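Local coordinates for endo-beta-1,4-glucanase (Bacillus licheniformis, PDB 2JEN), which hydrolyses internal beta-1,4-glucosidic bonds, with plant cell-wall xyloglucan as its probable main substrate, at residues Trp139-Thr143 with Asn144-Trp148; Tyr40-Asn43 with Lys44-Ile48; Asn214-Asp217 with Phe218-Leu222; Phe202-Thr205 with Ala206-Ser210. The protein carries 1 engineered substitution. All coordinates share one frame; numbering follows the deposited sequence. Where two conformers were deposited one is given.

In the fold
The four contacts illustrate how a beta sandwich fixes its turns and connections by local chemistry. Interactions 1, 2 and 4 all involve the large mixed sheet. Interaction 2 closes a hairpin with aromatic pairs and a lysine over a ring, interaction 1 ties the loop after strand 131-141, its two end tryptophans reaching bound sugar, and interaction 4 is a surface contact built on one arginine. Interactions 1, 2 and 3 are partly buried. Interaction 3 differs in kind: it is the start of helix 215-225, held by backbone bonds and a cap. Interactions 3 and 4 touch, F218 CD2 lying 3.7 Å from F202 CD2, whereas interactions 1 and 2 stay about 9 Å apart at their nearest atoms.

Interaction 1: Trp139-Thr143 with Asn144-Trp148; sequences WLHNT and NKASW. With GLC (alpha-D-glucopyranose), chain B; BGC (beta-D-glucopyranose), chain C.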
# COMPACT_ATOMS: atom_id res chain seq x y z
N TRP A 139 14.98 26.23 -17.72
CA TRP A 139 16.15 25.66 -18.37
C TRP A 139 16.44 26.38 -19.66
O TRP A 139 15.52 26.70 -20.42
CB TRP A 139 15.93 24.19 -18.68
CG TRP A 139 15.85 23.31 -17.50
CD1 TRP A 139 14.75 22.62 -17.04
CD2 TRP A 139 16.94 22.97 -16.63
NE1 TRP A 139 15.11 21.89 -15.93
CE2 TRP A 139 16.45 22.09 -15.67
CE3 TRP A 139 18.29 23.33 -16.59
CZ2 TRP A 139 17.25 21.56 -14.69
CZ3 TRP A 139 19.08 22.79 -15.62
CH2 TRP A 139 18.58 21.91 -14.69
N LEU A 140 17.74 26.63 -19.90
CA LEU A 140 18.19 27.24 -21.14
C LEU A 140 19.27 26.39 -21.79
O LEU A 140 20.01 25.67 -21.12
CB LEU A 140 18.72 28.67 -20.88
CG LEU A 140 17.73 29.64 -20.25
CD1 LEU A 140 17.79 29.70 -18.74
CD2 LEU A 140 17.91 31.04 -20.88
N HIS A 141 19.31 26.48 -23.12
CA HIS A 141 20.29 25.79 -23.95
C HIS A 141 20.82 26.75 -25.00
O HIS A 141 20.20 27.77 -25.30
CB HIS A 141 19.65 24.62 -24.70
CG HIS A 141 19.27 23.44 -23.84
ND1 HIS A 141 18.05 23.35 -23.18
CD2 HIS A 141 19.90 22.27 -23.65
CE1 HIS A 141 18.00 22.17 -22.57
NE2 HIS A 141 19.10 21.50 -22.85
N ASN A 142 21.93 26.37 -25.63
CA ASN A 142 22.34 27.05 -26.87
C ASN A 142 21.51 26.61 -28.08
O ASN A 142 21.28 27.39 -29.06
CB ASN A 142 23.80 26.79 -27.18
CG ASN A 142 24.69 27.48 -26.32
OD1 ASN A 142 24.50 28.65 -26.04
ND2 ASN A 142 25.77 26.79 -25.93
N THR A 143 21.14 25.32 -28.09
CA THR A 143 20.37 24.65 -29.17
C THR A 143 18.85 24.93 -29.05
O THR A 143 18.33 24.95 -27.95
CB THR A 143 20.60 23.07 -29.15
OG1 THR A 143 19.98 22.44 -30.29
CG2 THR A 143 20.06 22.42 -27.87
N ASN A 144 18.16 25.12 -30.20
CA ASN A 144 16.70 25.11 -30.28
C ASN A 144 16.16 23.74 -30.67
O ASN A 144 14.96 23.60 -30.98
CB ASN A 144 16.17 26.18 -31.22
CG ASN A 144 16.54 25.93 -32.66
OD1 ASN A 144 17.39 25.09 -32.96
ND2 ASN A 144 15.91 26.71 -33.57
N LYS A 145 17.00 22.72 -30.60
CA LYS A 145 16.57 21.34 -30.83
C LYS A 145 17.06 20.44 -29.68
O LYS A 145 17.74 19.44 -29.87
CB LYS A 145 17.11 20.85 -32.17
CG LYS A 145 16.53 21.60 -33.36
CD LYS A 145 15.02 21.36 -33.54
CE LYS A 145 14.49 21.87 -34.90
NZ LYS A 145 13.97 23.28 -34.88
N ALA A 146 16.71 20.84 -28.46
CA ALA A 146 17.08 20.07 -27.28
C ALA A 146 16.45 18.69 -27.32
O ALA A 146 15.27 18.54 -27.64
CB ALA A 146 16.71 20.81 -26.00
N SER A 147 17.26 17.69 -27.02
CA SER A 147 16.86 16.30 -27.04
C SER A 147 17.10 15.64 -25.69
O SER A 147 17.36 16.30 -24.68
CB SER A 147 17.63 15.59 -28.14
OG SER A 147 17.10 14.30 -28.35
N TRP A 148 16.96 14.33 -25.64
CA TRP A 148 16.91 13.63 -24.37
C TRP A 148 18.25 13.66 -23.62
O TRP A 148 18.29 13.42 -22.42
CB TRP A 148 16.46 12.17 -24.56
CG TRP A 148 17.38 11.38 -25.38
CD1 TRP A 148 17.37 11.26 -26.72
CD2 TRP A 148 18.50 10.62 -24.91
NE1 TRP A 148 18.39 10.45 -27.14
CE2 TRP A 148 19.11 10.06 -26.04
CE3 TRP A 148 19.04 10.37 -23.66
CZ2 TRP A 148 20.23 9.24 -25.94
CZ3 TRP A 148 20.15 9.54 -23.56
CH2 TRP A 148 20.73 9.01 -24.69
C1 GLC B . 18.36 23.13 -9.73
C2 GLC B . 19.41 22.17 -10.29
C3 GLC B . 18.77 21.32 -11.35
C4 GLC B . 17.65 20.51 -10.71
C5 GLC B . 16.67 21.55 -10.14
C6 GLC B . 15.36 20.95 -9.60
O1 GLC B . 18.88 24.01 -8.78
O2 GLC B . 20.52 22.78 -10.92
O3 GLC B . 19.85 20.59 -11.94
O4 GLC B . 16.97 19.75 -11.68
O5 GLC B . 17.34 22.32 -9.16
O6 GLC B . 15.60 19.95 -8.64
C2 BGC C . 16.32 10.82 -19.96
C3 BGC C . 16.17 9.42 -20.54
C4 BGC C . 17.52 8.72 -20.64
C5 BGC C . 18.22 8.75 -19.30
C6 BGC C . 19.57 8.03 -19.33
C1 BGC C . 17.15 10.77 -18.68
O2 BGC C . 15.04 11.41 -19.72
O3 BGC C . 15.60 9.49 -21.83
O4 BGC C . 17.31 7.38 -21.09
O5 BGC C . 18.38 10.10 -18.90
O6 BGC C . 20.58 8.89 -19.81
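A146 lays its methyl group squarely over one face of the H141 imidazole, a CH-pi contact in which CB of A146 stands 3.9 Å from the centroid of the H141 ring and only 9° off its normal. The ring is held from its rim as well: ND1 is hydrogen-bonded to S236 and NE2 to the carbonyl of S150, while W96 meets H141 edge-to-face. With both nitrogens engaged, the imidazole has little freedom to turn under the methyl.

The polar contact lies closer to the bend. In one of its two conformers, T143 accepts at OG1 from the backbone N of K145 at 3.0 Å (155°), a typical ST turn. Here chi1 of -174° swings the hydroxyl beside the residue's own carbonyl carbon, facing the chain that follows, and its CG2 comes within 3.8 Å of A146 N.

Sugar contacts involve the two tryptophans at the ends. The edge of the W139 indole meets a glucose, CH2 of W139 lying 3.3 Å from O3 of that sugar, near the ring plane. Were W139 cut back to an alanine, the indole edge beside O3 would be gone, and W98 and W197 would probably lose their edge-to-face mate. W148 approaches a second glucose obliquely, its CE3 3.8 Å from C4. The strand end and its loop thus place W139 and W148 in the glycan-binding pocket of this family 12 glycoside hydrolase.

Interaction 2: Tyr40-Asn43 with Lys44-Ile48; sequences YFKN and KKYYI. With SO4 (sulfate ion), chain H; SO4 (sulfate ion), chain D.
Y40 lies between K44 and Y47 in a beta hairpin that joins strands 38-41 and 46-49 through a type I' turn from K42 to K45. Over the centre of one face of the Y40 ring sits CE of K44, 3.7 Å from the centroid, and NZ stands farther out above the same face as a cation-pi partner. The lysine chain reaches there by a single bend at chi3 (73°). CB of Y47 covers the opposite face, nearer the rim. The two tyrosines run side by side, yet their rings are turned 54° against each other, with CE2 of Y40 3.6 Å from CD1 of Y47.

F41 and Y46 occupy the other side of the hairpin, where the ring of F41 receives CB of Y46 over one face. Their planes stand at 46°, CE2 of F41 touching CD2 of Y46 at 3.5 Å. Strand 91-95 adds I92 to this buried pair, and the hydroxyl of Y46 is bound by D257.

Backbone bonds fix the frame: F41 N donates to Y46 O, with a weak return bond, and K45 N to K42 O across the turn at 3.0 Å. Opposite F41 stand two residues, K45 and Y46, a classic beta bulge. The ammonium of K44 bonds a water that also meets the Y40 hydroxyl, and its NZ donates a 2.7 Å hydrogen bond to O2 of a sulfate, probably from the crystallisation liquor.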
# COMPACT_ATOMS: atom_id res chain seq x y z
N TYR A 40 -0.41 14.31 -18.17
CA TYR A 40 -0.53 15.43 -19.10
C TYR A 40 -1.84 16.15 -18.87
O TYR A 40 -2.86 15.56 -18.49
CB TYR A 40 -0.48 14.93 -20.54
CG TYR A 40 0.87 14.37 -20.94
CD1 TYR A 40 1.16 13.04 -20.74
CD2 TYR A 40 1.86 15.19 -21.47
CE1 TYR A 40 2.38 12.50 -21.08
CE2 TYR A 40 3.11 14.66 -21.81
CZ TYR A 40 3.36 13.32 -21.61
OH TYR A 40 4.59 12.78 -21.95
N PHE A 41 -1.86 17.45 -19.18
CA PHE A 41 -3.10 18.22 -19.13
C PHE A 41 -2.98 19.42 -20.05
O PHE A 41 -1.91 19.69 -20.59
CB PHE A 41 -3.52 18.58 -17.71
CG PHE A 41 -2.58 19.51 -16.97
CD1 PHE A 41 -1.40 19.06 -16.40
CD2 PHE A 41 -2.90 20.83 -16.80
CE1 PHE A 41 -0.60 19.91 -15.70
CE2 PHE A 41 -2.08 21.69 -16.07
CZ PHE A 41 -0.94 21.24 -15.56
N LYS A 42 -4.13 20.05 -20.31
CA LYS A 42 -4.19 21.20 -21.23
C LYS A 42 -3.70 20.83 -22.63
O LYS A 42 -2.77 21.44 -23.17
CB LYS A 42 -3.41 22.41 -20.68
CG LYS A 42 -3.77 23.75 -21.31
CD LYS A 42 -5.11 24.27 -20.70
CE LYS A 42 -4.90 24.90 -19.28
NZ LYS A 42 -6.13 24.97 -18.39
N ASN A 43 -4.32 19.81 -23.23
CA ASN A 43 -3.94 19.36 -24.57
C ASN A 43 -2.46 19.04 -24.67
O ASN A 43 -1.80 19.31 -25.67
CB ASN A 43 -4.39 20.39 -25.62
CG ASN A 43 -4.37 19.86 -27.04
OD1 ASN A 43 -4.17 20.63 -27.99
ND2 ASN A 43 -4.56 18.56 -27.20
N LYS A 44 -1.94 18.41 -23.61
CA LYS A 44 -0.55 18.00 -23.50
C LYS A 44 0.46 19.17 -23.57
O LYS A 44 1.63 18.93 -23.77
CB LYS A 44 -0.15 16.88 -24.46
CG LYS A 44 -0.95 15.61 -24.33
CD LYS A 44 -0.47 14.50 -25.23
CE LYS A 44 0.83 13.85 -24.79
NZ LYS A 44 1.29 12.73 -25.67
N LYS A 45 0.01 20.38 -23.28
CA LYS A 45 0.93 21.52 -23.15
C LYS A 45 1.78 21.39 -21.89
O LYS A 45 2.91 21.85 -21.84
CB LYS A 45 0.14 22.83 -23.07
CG LYS A 45 0.99 24.10 -23.10
CD LYS A 45 0.10 25.33 -22.92
CE LYS A 45 0.95 26.58 -22.73
NZ LYS A 45 0.16 27.82 -22.50
N TYR A 46 1.22 20.74 -20.88
CA TYR A 46 1.91 20.55 -19.60
C TYR A 46 1.84 19.10 -19.20
O TYR A 46 0.95 18.36 -19.62
CB TYR A 46 1.22 21.35 -18.50
CG TYR A 46 0.93 22.80 -18.80
CD1 TYR A 46 1.93 23.70 -19.15
CD2 TYR A 46 -0.36 23.28 -18.69
CE1 TYR A 46 1.62 25.05 -19.38
CE2 TYR A 46 -0.66 24.59 -18.92
CZ TYR A 46 0.33 25.47 -19.26
OH TYR A 46 0.02 26.81 -19.49
N TYR A 47 2.74 18.72 -18.31
CA TYR A 47 2.52 17.48 -17.52
C TYR A 47 3.02 17.65 -16.13
O TYR A 47 4.01 18.33 -15.88
CB TYR A 47 3.15 16.24 -18.17
CG TYR A 47 4.62 16.33 -18.53
CD1 TYR A 47 5.04 16.85 -19.74
CD2 TYR A 47 5.61 15.86 -17.65
CE1 TYR A 47 6.39 16.89 -20.06
CE2 TYR A 47 6.96 15.90 -18.01
CZ TYR A 47 7.34 16.44 -19.20
OH TYR A 47 8.67 16.44 -19.56
N ILE A 48 2.31 17.03 -15.21
CA ILE A 48 2.80 16.83 -13.86
C ILE A 48 3.77 15.65 -13.96
O ILE A 48 3.46 14.64 -14.58
CB ILE A 48 1.68 16.56 -12.82
CG1 ILE A 48 0.47 17.51 -13.02
CG2 ILE A 48 2.24 16.65 -11.43
CD1 ILE A 48 -0.70 17.23 -12.10
S SO4 H . -7.68 19.22 -22.48
O1 SO4 H . -7.33 20.61 -22.14
O2 SO4 H . -8.64 18.69 -21.50
O3 SO4 H . -8.32 19.25 -23.79
O4 SO4 H . -6.57 18.31 -22.51
S SO4 D . -1.62 12.03 -28.04
O1 SO4 D . -2.09 11.04 -29.02
O2 SO4 D . -0.37 11.58 -27.42
O3 SO4 D . -1.35 13.27 -28.77
O4 SO4 D . -2.54 12.30 -26.97
O HOH W 1 4.34 13.04 -25.22

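Interaction 3: Asn214-Asp217 with Phe218-Leu222; sequences NIRD and FTNYL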
# COMPACT_ATOMS: atom_id res chain seq x y z
N ASN A 214 6.84 37.60 -15.06
CA ASN A 214 7.29 37.53 -16.43
C ASN A 214 8.75 37.11 -16.40
O ASN A 214 9.61 37.82 -15.87
CB ASN A 214 7.17 38.90 -17.11
CG ASN A 214 7.52 38.87 -18.56
OD1 ASN A 214 8.03 37.90 -19.11
ND2 ASN A 214 7.28 40.01 -19.23
N ILE A 215 9.03 35.90 -16.88
CA ILE A 215 10.41 35.37 -16.83
C ILE A 215 11.39 36.32 -17.53
O ILE A 215 12.56 36.41 -17.15
CB ILE A 215 10.49 33.94 -17.38
CG1 ILE A 215 9.57 32.98 -16.61
CG2 ILE A 215 11.91 33.41 -17.37
CD1 ILE A 215 9.66 33.10 -15.15
N ARG A 216 10.89 37.05 -18.52
CA ARG A 216 11.75 38.00 -19.23
C ARG A 216 12.32 39.06 -18.31
O ARG A 216 13.42 39.59 -18.56
CB ARG A 216 10.97 38.64 -20.37
CG ARG A 216 11.85 39.45 -21.34
CD ARG A 216 11.04 40.11 -22.43
NE ARG A 216 10.36 41.24 -21.87
CZ ARG A 216 9.59 42.08 -22.56
NH1 ARG A 216 9.33 41.87 -23.83
NH2 ARG A 216 9.03 43.10 -21.94
N ASP A 217 11.60 39.43 -17.25
CA ASP A 217 12.16 40.40 -16.30
C ASP A 217 13.43 39.83 -15.65
O ASP A 217 14.37 40.58 -15.33
CB ASP A 217 11.16 40.71 -15.20
CG ASP A 217 9.89 41.41 -15.67
OD1 ASP A 217 9.88 41.95 -16.79
OD2 ASP A 217 8.95 41.50 -14.83
N PHE A 218 13.43 38.54 -15.36
CA PHE A 218 14.56 37.88 -14.70
C PHE A 218 15.71 37.65 -15.68
O PHE A 218 16.89 37.91 -15.34
CB PHE A 218 14.08 36.57 -14.05
CG PHE A 218 13.11 36.80 -12.95
CD1 PHE A 218 11.77 37.03 -13.23
CD2 PHE A 218 13.53 36.85 -11.61
CE1 PHE A 218 10.87 37.32 -12.21
CE2 PHE A 218 12.66 37.12 -10.62
CZ PHE A 218 11.29 37.35 -10.91
N THR A 219 15.43 37.20 -16.89
CA THR A 219 16.50 37.00 -17.87
C THR A 219 17.10 38.36 -18.29
O THR A 219 18.29 38.44 -18.52
CB THR A 219 16.03 36.18 -19.08
OG1 THR A 219 14.90 36.81 -19.73
CG2 THR A 219 15.65 34.76 -18.64
N ASN A 220 16.27 39.41 -18.40
CA ASN A 220 16.83 40.76 -18.68
C ASN A 220 17.75 41.23 -17.57
O ASN A 220 18.79 41.85 -17.83
CB ASN A 220 15.71 41.77 -18.87
CG ASN A 220 15.13 41.75 -20.27
OD1 ASN A 220 15.67 41.10 -21.19
ND2 ASN A 220 14.01 42.47 -20.43
N TYR A 221 17.42 40.97 -16.31
CA TYR A 221 18.33 41.31 -15.20
C TYR A 221 19.63 40.56 -15.39
O TYR A 221 20.70 41.15 -15.33
CB TYR A 221 17.69 41.04 -13.84
CG TYR A 221 18.64 40.92 -12.69
CD1 TYR A 221 19.12 42.06 -12.04
CD2 TYR A 221 19.10 39.68 -12.23
CE1 TYR A 221 19.96 41.94 -10.92
CE2 TYR A 221 19.91 39.56 -11.15
CZ TYR A 221 20.36 40.69 -10.50
OH TYR A 221 21.18 40.52 -9.43
N LEU A 222 19.58 39.26 -15.63
CA LEU A 222 20.81 38.49 -15.75
C LEU A 222 21.66 38.91 -16.96
O LEU A 222 22.88 38.94 -16.87
CB LEU A 222 20.47 36.99 -15.78
CG LEU A 222 19.88 36.40 -14.51
CD1 LEU A 222 19.38 34.97 -14.81
CD2 LEU A 222 20.86 36.42 -13.37
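The carbonyl oxygen of I215 is gripped by two backbone donors of the next turn. T219 N makes the regular helical bond at 3.0 Å, almost in line with the C=O direction, while F218 N, although only 2.9 Å from the same oxygen, is bent to 126° and counts as weak. R216 O repeats the helical pattern, accepting from N220 N at 2.9 Å, and D217 O follows with Y221 N.

Side chains line up along the helix. N220 lies alongside R216, pointing the same way, with the amide plane turned 20° from the guanidinium and ND2 of N220 3.8 Å from CG of R216. The polar ends look elsewhere: OD1 of N220 meets K231 NZ, and NH1 of R216 meets the carbonyl of Q115. With an alanine at N220, K231 is likely to lose this acceptor and the stem of R216 its flat neighbour. F218 carries its ring rearward along the helix, CG anti to its own carbonyl carbon (chi1 -65°), which brings CD1 of F218 3.5 Å from the carbonyl oxygen of N214, near the ring plane. The F218 ring also meets F202 and W182 edge-to-face. On another flank, CG2 of I215 and CG2 of T219 approach to 4.2 Å.

Before the first turn, OD1 of N214 accepts from R216 N at 3.0 Å, from above the amide plane, and from I118 N, while ND2 of N214 is hydrogen-bonded to N117 OD1. This is an N-cap, and it starts the one helix of the family 12 sandwich, which packs against strands 154-163 and 170-177.

Interaction 4: Phe202-Thr205 with Ala206-Ser210; sequences FIRT and ANTQS
R204 runs its extended side chain alongside the carbonyl of A206, two residues on. Its CB already lies 3.4 Å from A206 O, and CG is closer still to that oxygen. With CG anti to the backbone N (chi1 -159°) and the chain straight as far as NE, the aliphatic stem runs past the carbonyl and on toward T208, whose side chain it crosses at about a right angle. There CD of R204 touches CG2 of T208 at 3.4 Å.

This passage lies where the chain leaves strand 195-204 of the mixed sheet and passes through a surface loop to strand 210-214, an outer strand of the six-stranded sheet, so that the connection bridges the two sheets of the sandwich.

Farther out, NE is hydrogen-bonded to H180 ND1. A chi4 of -90° turns the guanidinium across the stem, laying one face on CB of T208, 3.5 Å below the plane; a water lies over the opposite face. At the tip, NH1 of R204 donates to A206 O at 2.9 Å and 163°. The oxygen sits nearly in the guanidinium plane, whereas NH1 stands well above the plane of the carbonyl. At the backbone, a second water donates both to R204 O and to OD1 of N207, which also accepts from N162 N.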
# COMPACT_ATOMS: atom_id res chain seq x y z
N PHE A 202 16.69 33.04 -7.43
CA PHE A 202 15.99 34.19 -6.88
C PHE A 202 15.06 33.69 -5.78
O PHE A 202 14.13 32.95 -6.06
CB PHE A 202 15.15 34.85 -7.98
CG PHE A 202 15.96 35.42 -9.10
CD1 PHE A 202 16.43 34.60 -10.13
CD2 PHE A 202 16.30 36.77 -9.14
CE1 PHE A 202 17.21 35.10 -11.16
CE2 PHE A 202 17.06 37.28 -10.19
CZ PHE A 202 17.53 36.48 -11.18
N ILE A 203 15.37 34.04 -4.53
CA ILE A 203 14.61 33.55 -3.38
C ILE A 203 13.80 34.68 -2.78
O ILE A 203 14.35 35.68 -2.31
CB ILE A 203 15.51 32.88 -2.31
CG1 ILE A 203 16.14 31.62 -2.92
CG2 ILE A 203 14.71 32.54 -1.00
CD1 ILE A 203 17.03 30.86 -2.00
N ARG A 204 12.50 34.56 -2.82
CA ARG A 204 11.67 35.67 -2.33
C ARG A 204 11.99 35.94 -0.91
O ARG A 204 12.23 35.04 -0.14
CB ARG A 204 10.17 35.36 -2.54
CG ARG A 204 9.32 36.62 -2.54
CD ARG A 204 7.86 36.26 -2.81
NE ARG A 204 6.98 37.44 -2.83
CZ ARG A 204 6.35 37.95 -1.78
NH1 ARG A 204 6.46 37.45 -0.57
NH2 ARG A 204 5.58 39.04 -1.95
N THR A 205 12.01 37.23 -0.50
CA THR A 205 12.47 37.53 0.86
C THR A 205 11.50 37.08 1.93
O THR A 205 11.91 36.87 3.08
CB THR A 205 12.77 39.03 1.05
OG1 THR A 205 11.63 39.79 0.67
CG2 THR A 205 13.95 39.45 0.15
N ALA A 206 10.24 36.83 1.55
CA ALA A 206 9.25 36.16 2.40
C ALA A 206 8.48 35.21 1.49
O ALA A 206 8.38 35.45 0.31
CB ALA A 206 8.30 37.17 3.04
N ASN A 207 7.94 34.14 2.07
CA ASN A 207 7.20 33.18 1.27
C ASN A 207 5.91 33.79 0.77
O ASN A 207 5.30 34.64 1.44
CB ASN A 207 6.90 31.95 2.09
CG ASN A 207 8.15 31.18 2.47
OD1 ASN A 207 9.23 31.33 1.88
ND2 ASN A 207 8.00 30.32 3.50
N THR A 208 5.46 33.33 -0.40
CA THR A 208 4.15 33.69 -0.92
C THR A 208 3.48 32.50 -1.56
O THR A 208 4.17 31.66 -2.15
CB THR A 208 4.25 34.85 -1.95
OG1 THR A 208 2.94 35.35 -2.25
CG2 THR A 208 4.98 34.50 -3.25
N GLN A 209 2.16 32.50 -1.53
CA GLN A 209 1.35 31.44 -2.14
C GLN A 209 0.86 31.73 -3.52
O GLN A 209 0.19 30.91 -4.13
CB GLN A 209 0.16 31.09 -1.22
CG GLN A 209 0.57 30.40 0.06
CD GLN A 209 -0.58 29.86 0.89
OE1 GLN A 209 -0.45 28.82 1.54
NE2 GLN A 209 -1.65 30.62 0.97
N SER A 210 1.15 32.92 -4.07
CA SER A 210 0.74 33.20 -5.42
C SER A 210 1.69 34.21 -6.05
O SER A 210 2.26 35.07 -5.34
CB SER A 210 -0.70 33.68 -5.47
OG SER A 210 -0.76 34.96 -4.90
O HOH W 2 11.41 33.11 1.68
O HOH W 3 8.98 39.31 -0.03